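Local atomic coordinates of dTDP-4-dehydrorhamnose 3,5-epimerase (Elizabethkingia anophelis NUHP1, PDB entry 6C46), a protein that probably catalyses the epimerisation at C3' and C5' of dTDP-4-dehydro-6-deoxy-glucose that yields dTDP-4-dehydro-beta-L-rhamnose, a step of dTDP-L-rhamnose biosynthesis. Residues Met9-Ile22 against Lys37-Leu49. Sequence-based numbering, arbitrary orientation.
Sequences MKLVKTPLKDCYII and KYNEKKFEELTGL. With CA (calcium ion), chain F.
The N-terminal beta hairpin of this cupin-fold epimerase, strands 10-13 and 20-22, packs against helix 40-47 through Met9, Leu11, Phe43, Leu46 and Thr47, mainly by apolar contacts, with no hydrogen bond between the two segments. Met9 makes the most extensive contact. Its chain runs extended through chi1 (173°) and chi2 and turns at chi3 (-83°), which lays SD at the edge of the Phe43 ring, a Met-aromatic contact 5.5 Å from the centroid, while CE ends 3.6 Å from Asn39 N just before the helix. There Asn39, the N-cap, accepts Lys42 N on OD1 in a nearly straight bond. CD1 of Leu46 meets CB of Met9 and CG of Leu11. Before the helix, on strand 32-39, the Tyr38 ring takes Ile22 CD1 at its edge, at CD1 (4.1 Å); Tyr38 and Asn39 also extend a sheet into the second subunit. On the helix, Glu40 OE2 and both carboxylate oxygens of Glu44 bind calcium together with three waters. At the C-terminal end, Thr47 OG1 donates to Phe43 O and accepts from Leu49 N in an ST turn. This rotamer (chi1 64°) sends CG2 toward the hairpin, where it lies near Tyr20 CE2 and presses tightly on Leu11 CD1 at 3.4 Å.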
# COMPACT_ATOMS: atom_id res chain seq x y z
N MET A 9 -5.49 -12.26 -11.62
CA MET A 9 -5.86 -10.87 -11.35
C MET A 9 -7.06 -10.48 -12.20
O MET A 9 -7.18 -10.87 -13.38
CB MET A 9 -4.68 -9.94 -11.65
CG MET A 9 -5.00 -8.45 -11.56
SD MET A 9 -3.54 -7.43 -11.83
CE MET A 9 -2.82 -7.44 -10.16
N LYS A 10 -7.97 -9.70 -11.62
CA LYS A 10 -9.18 -9.31 -12.33
C LYS A 10 -9.12 -7.81 -12.60
O LYS A 10 -9.31 -7.00 -11.68
CB LYS A 10 -10.45 -9.65 -11.55
CG LYS A 10 -11.69 -9.43 -12.43
CD LYS A 10 -13.02 -9.71 -11.71
CE LYS A 10 -13.38 -11.18 -11.57
NZ LYS A 10 -14.79 -11.28 -11.06
N LEU A 11 -8.85 -7.44 -13.84
CA LEU A 11 -8.82 -6.04 -14.27
C LEU A 11 -10.09 -5.79 -15.06
O LEU A 11 -10.35 -6.49 -16.04
CB LEU A 11 -7.61 -5.74 -15.16
CG LEU A 11 -6.22 -5.92 -14.54
CD1 LEU A 11 -5.16 -5.44 -15.50
CD2 LEU A 11 -6.15 -5.13 -13.30
N VAL A 12 -10.87 -4.79 -14.66
CA VAL A 12 -12.15 -4.51 -15.30
C VAL A 12 -12.02 -3.30 -16.21
O VAL A 12 -11.51 -2.25 -15.79
CB VAL A 12 -13.25 -4.30 -14.24
CG1 VAL A 12 -14.55 -3.87 -14.90
CG2 VAL A 12 -13.47 -5.60 -13.44
N LYS A 13 -12.48 -3.44 -17.46
CA LYS A 13 -12.38 -2.37 -18.45
C LYS A 13 -13.18 -1.14 -18.02
O LYS A 13 -14.25 -1.24 -17.41
CB LYS A 13 -12.93 -2.90 -19.79
CG LYS A 13 -12.70 -1.95 -20.95
CD LYS A 13 -11.29 -2.11 -21.52
CE LYS A 13 -11.12 -1.30 -22.81
NZ LYS A 13 -11.19 0.18 -22.54
N THR A 14 -12.65 0.04 -18.35
CA THR A 14 -13.43 1.27 -18.23
C THR A 14 -13.54 1.92 -19.61
O THR A 14 -12.90 1.45 -20.57
CB THR A 14 -12.78 2.27 -17.26
OG1 THR A 14 -11.62 2.84 -17.87
CG2 THR A 14 -12.37 1.56 -15.97
N PRO A 15 -14.33 2.99 -19.77
CA PRO A 15 -14.39 3.66 -21.07
C PRO A 15 -13.10 4.36 -21.49
O PRO A 15 -13.04 4.86 -22.61
CB PRO A 15 -15.52 4.68 -20.90
CG PRO A 15 -16.36 4.15 -19.75
CD PRO A 15 -15.37 3.49 -18.84
N LEU A 16 -12.07 4.45 -20.63
CA LEU A 16 -10.84 5.15 -21.00
C LEU A 16 -9.75 4.12 -21.32
O LEU A 16 -9.56 3.17 -20.56
CB LEU A 16 -10.38 6.11 -19.90
CG LEU A 16 -11.45 7.12 -19.42
CD1 LEU A 16 -10.84 8.10 -18.41
CD2 LEU A 16 -12.08 7.89 -20.57
N LYS A 17 -9.06 4.31 -22.44
CA LYS A 17 -8.07 3.31 -22.85
C LYS A 17 -6.97 3.19 -21.80
O LYS A 17 -6.41 4.20 -21.37
CB LYS A 17 -7.43 3.71 -24.18
CG LYS A 17 -6.51 2.61 -24.76
CD LYS A 17 -5.89 3.06 -26.10
CE LYS A 17 -4.90 4.20 -25.91
NZ LYS A 17 -4.21 4.53 -27.18
N ASP A 18 -6.63 1.95 -21.45
CA ASP A 18 -5.56 1.57 -20.53
C ASP A 18 -5.89 1.88 -19.09
O ASP A 18 -5.04 1.69 -18.21
CB ASP A 18 -4.22 2.24 -20.84
CG ASP A 18 -3.74 1.97 -22.27
OD1 ASP A 18 -3.71 0.79 -22.67
OD2 ASP A 18 -3.39 2.93 -22.98
N CYS A 19 -7.09 2.35 -18.80
CA CYS A 19 -7.48 2.70 -17.44
C CYS A 19 -8.37 1.57 -16.91
O CYS A 19 -9.40 1.26 -17.51
CB CYS A 19 -8.18 4.07 -17.48
SG CYS A 19 -8.92 4.68 -15.98
N TYR A 20 -7.97 0.95 -15.79
CA TYR A 20 -8.62 -0.27 -15.33
C TYR A 20 -8.99 -0.19 -13.86
O TYR A 20 -8.34 0.51 -13.07
CB TYR A 20 -7.73 -1.54 -15.50
CG TYR A 20 -7.36 -1.76 -16.94
CD1 TYR A 20 -8.29 -2.28 -17.84
CD2 TYR A 20 -6.09 -1.45 -17.40
CE1 TYR A 20 -7.97 -2.45 -19.18
CE2 TYR A 20 -5.76 -1.63 -18.73
CZ TYR A 20 -6.69 -2.13 -19.60
OH TYR A 20 -6.34 -2.29 -20.91
N ILE A 21 -10.02 -0.95 -13.50
CA ILE A 21 -10.39 -1.22 -12.12
C ILE A 21 -9.80 -2.57 -11.73
O ILE A 21 -10.02 -3.57 -12.43
CB ILE A 21 -11.92 -1.21 -11.96
CG1 ILE A 21 -12.49 0.16 -12.33
CG2 ILE A 21 -12.32 -1.63 -10.51
CD1 ILE A 21 -13.98 0.10 -12.64
N ILE A 22 -9.11 -2.63 -10.60
CA ILE A 22 -8.66 -3.92 -10.06
C ILE A 22 -9.70 -4.37 -9.05
O ILE A 22 -9.88 -3.74 -8.00
CB ILE A 22 -7.29 -3.83 -9.39
CG1 ILE A 22 -6.29 -3.16 -10.32
CG2 ILE A 22 -6.84 -5.28 -8.97
CD1 ILE A 22 -4.83 -3.24 -9.85
N LYS A 37 -3.67 -7.81 -2.98
CA LYS A 37 -4.14 -6.53 -3.49
C LYS A 37 -3.54 -6.21 -4.84
O LYS A 37 -4.23 -5.73 -5.73
CB LYS A 37 -3.79 -5.43 -2.49
CG LYS A 37 -4.26 -4.06 -2.90
CD LYS A 37 -4.21 -3.12 -1.65
CE LYS A 37 -4.52 -1.66 -2.06
NZ LYS A 37 -4.70 -0.76 -0.87
N TYR A 38 -2.24 -6.47 -5.02
CA TYR A 38 -1.59 -6.09 -6.27
C TYR A 38 -0.44 -7.05 -6.51
O TYR A 38 0.20 -7.52 -5.56
CB TYR A 38 -1.06 -4.64 -6.22
CG TYR A 38 -0.30 -4.29 -7.48
CD1 TYR A 38 -0.96 -4.10 -8.69
CD2 TYR A 38 1.10 -4.18 -7.47
CE1 TYR A 38 -0.28 -3.80 -9.85
CE2 TYR A 38 1.80 -3.88 -8.65
CZ TYR A 38 1.09 -3.69 -9.83
OH TYR A 38 1.73 -3.39 -11.01
N ASN A 39 -0.18 -7.33 -7.78
CA ASN A 39 0.91 -8.23 -8.16
C ASN A 39 1.48 -7.70 -9.47
O ASN A 39 0.77 -7.67 -10.47
CB ASN A 39 0.39 -9.68 -8.29
CG ASN A 39 1.48 -10.65 -8.73
OD1 ASN A 39 2.18 -10.40 -9.71
ND2 ASN A 39 1.63 -11.79 -8.00
N GLU A 40 2.74 -7.28 -9.47
CA GLU A 40 3.30 -6.62 -10.64
C GLU A 40 3.36 -7.56 -11.84
O GLU A 40 3.08 -7.15 -12.97
CB GLU A 40 4.70 -6.09 -10.30
CG GLU A 40 5.41 -5.50 -11.52
CD GLU A 40 6.72 -4.84 -11.14
OE1 GLU A 40 6.85 -4.33 -9.99
OE2 GLU A 40 7.61 -4.77 -12.02
N LYS A 41 3.75 -8.82 -11.62
CA LYS A 41 3.89 -9.77 -12.72
C LYS A 41 2.55 -10.00 -13.39
O LYS A 41 2.44 -9.97 -14.62
CB LYS A 41 4.46 -11.08 -12.20
CG LYS A 41 4.62 -12.16 -13.25
CD LYS A 41 5.20 -13.46 -12.67
CE LYS A 41 6.65 -13.27 -12.22
NZ LYS A 41 7.28 -14.49 -11.60
N LYS A 42 1.50 -10.19 -12.59
CA LYS A 42 0.18 -10.43 -13.16
C LYS A 42 -0.30 -9.22 -13.93
O LYS A 42 -0.87 -9.35 -15.02
CB LYS A 42 -0.82 -10.79 -12.07
CG LYS A 42 -0.51 -12.16 -11.41
CD LYS A 42 -1.43 -12.47 -10.24
CE LYS A 42 -1.13 -13.88 -9.67
NZ LYS A 42 -1.98 -14.06 -8.48
N PHE A 43 -0.10 -8.04 -13.35
CA PHE A 43 -0.55 -6.82 -13.99
C PHE A 43 0.16 -6.62 -15.32
O PHE A 43 -0.48 -6.30 -16.34
CB PHE A 43 -0.32 -5.64 -13.06
CG PHE A 43 -0.75 -4.34 -13.65
CD1 PHE A 43 -2.07 -3.94 -13.58
CD2 PHE A 43 0.18 -3.50 -14.25
CE1 PHE A 43 -2.47 -2.72 -14.11
CE2 PHE A 43 -0.20 -2.28 -14.79
CZ PHE A 43 -1.53 -1.89 -14.71
N GLU A 44 1.49 -6.79 -15.33
CA GLU A 44 2.24 -6.59 -16.57
C GLU A 44 1.88 -7.64 -17.62
O GLU A 44 1.78 -7.32 -18.81
CB GLU A 44 3.75 -6.59 -16.27
CG GLU A 44 4.12 -5.35 -15.47
CD GLU A 44 5.61 -5.26 -15.11
OE1 GLU A 44 6.34 -6.28 -15.17
OE2 GLU A 44 6.04 -4.14 -14.82
N GLU A 45 1.66 -8.89 -17.19
CA GLU A 45 1.21 -9.94 -18.12
C GLU A 45 -0.11 -9.56 -18.78
O GLU A 45 -0.30 -9.80 -19.98
CB GLU A 45 1.06 -11.28 -17.39
CG GLU A 45 2.38 -11.99 -17.04
CD GLU A 45 2.24 -13.22 -16.11
OE1 GLU A 45 1.26 -13.34 -15.32
OE2 GLU A 45 3.15 -14.07 -16.17
N LEU A 46 -1.03 -8.99 -18.02
CA LEU A 46 -2.35 -8.68 -18.57
C LEU A 46 -2.34 -7.43 -19.45
O LEU A 46 -3.13 -7.34 -20.39
CB LEU A 46 -3.36 -8.47 -17.43
CG LEU A 46 -3.88 -9.75 -16.76
CD1 LEU A 46 -4.56 -9.37 -15.44
CD2 LEU A 46 -4.87 -10.46 -17.70
N THR A 47 -1.50 -6.45 -19.14
CA THR A 47 -1.65 -5.16 -19.79
C THR A 47 -0.54 -4.81 -20.76
O THR A 47 -0.73 -3.88 -21.55
CB THR A 47 -1.75 -4.05 -18.75
OG1 THR A 47 -0.52 -3.98 -18.02
CG2 THR A 47 -2.87 -4.37 -17.82
N GLY A 48 0.62 -5.45 -20.67
CA GLY A 48 1.77 -4.94 -21.39
C GLY A 48 2.24 -3.57 -20.95
O GLY A 48 3.09 -2.97 -21.61
N LEU A 49 1.71 -3.05 -19.84
CA LEU A 49 2.11 -1.76 -19.30
C LEU A 49 3.14 -1.95 -18.18
O LEU A 49 3.28 -3.04 -17.63
CB LEU A 49 0.91 -1.00 -18.74
CG LEU A 49 -0.21 -0.70 -19.74
CD1 LEU A 49 -1.38 -0.07 -19.02
CD2 LEU A 49 0.30 0.27 -20.78
CA CA F . 8.26 -4.89 -14.21
O HOH W 1 9.18 -5.48 -16.33
O HOH W 2 9.03 -7.08 -13.65
O HOH W 3 8.59 -2.56 -14.91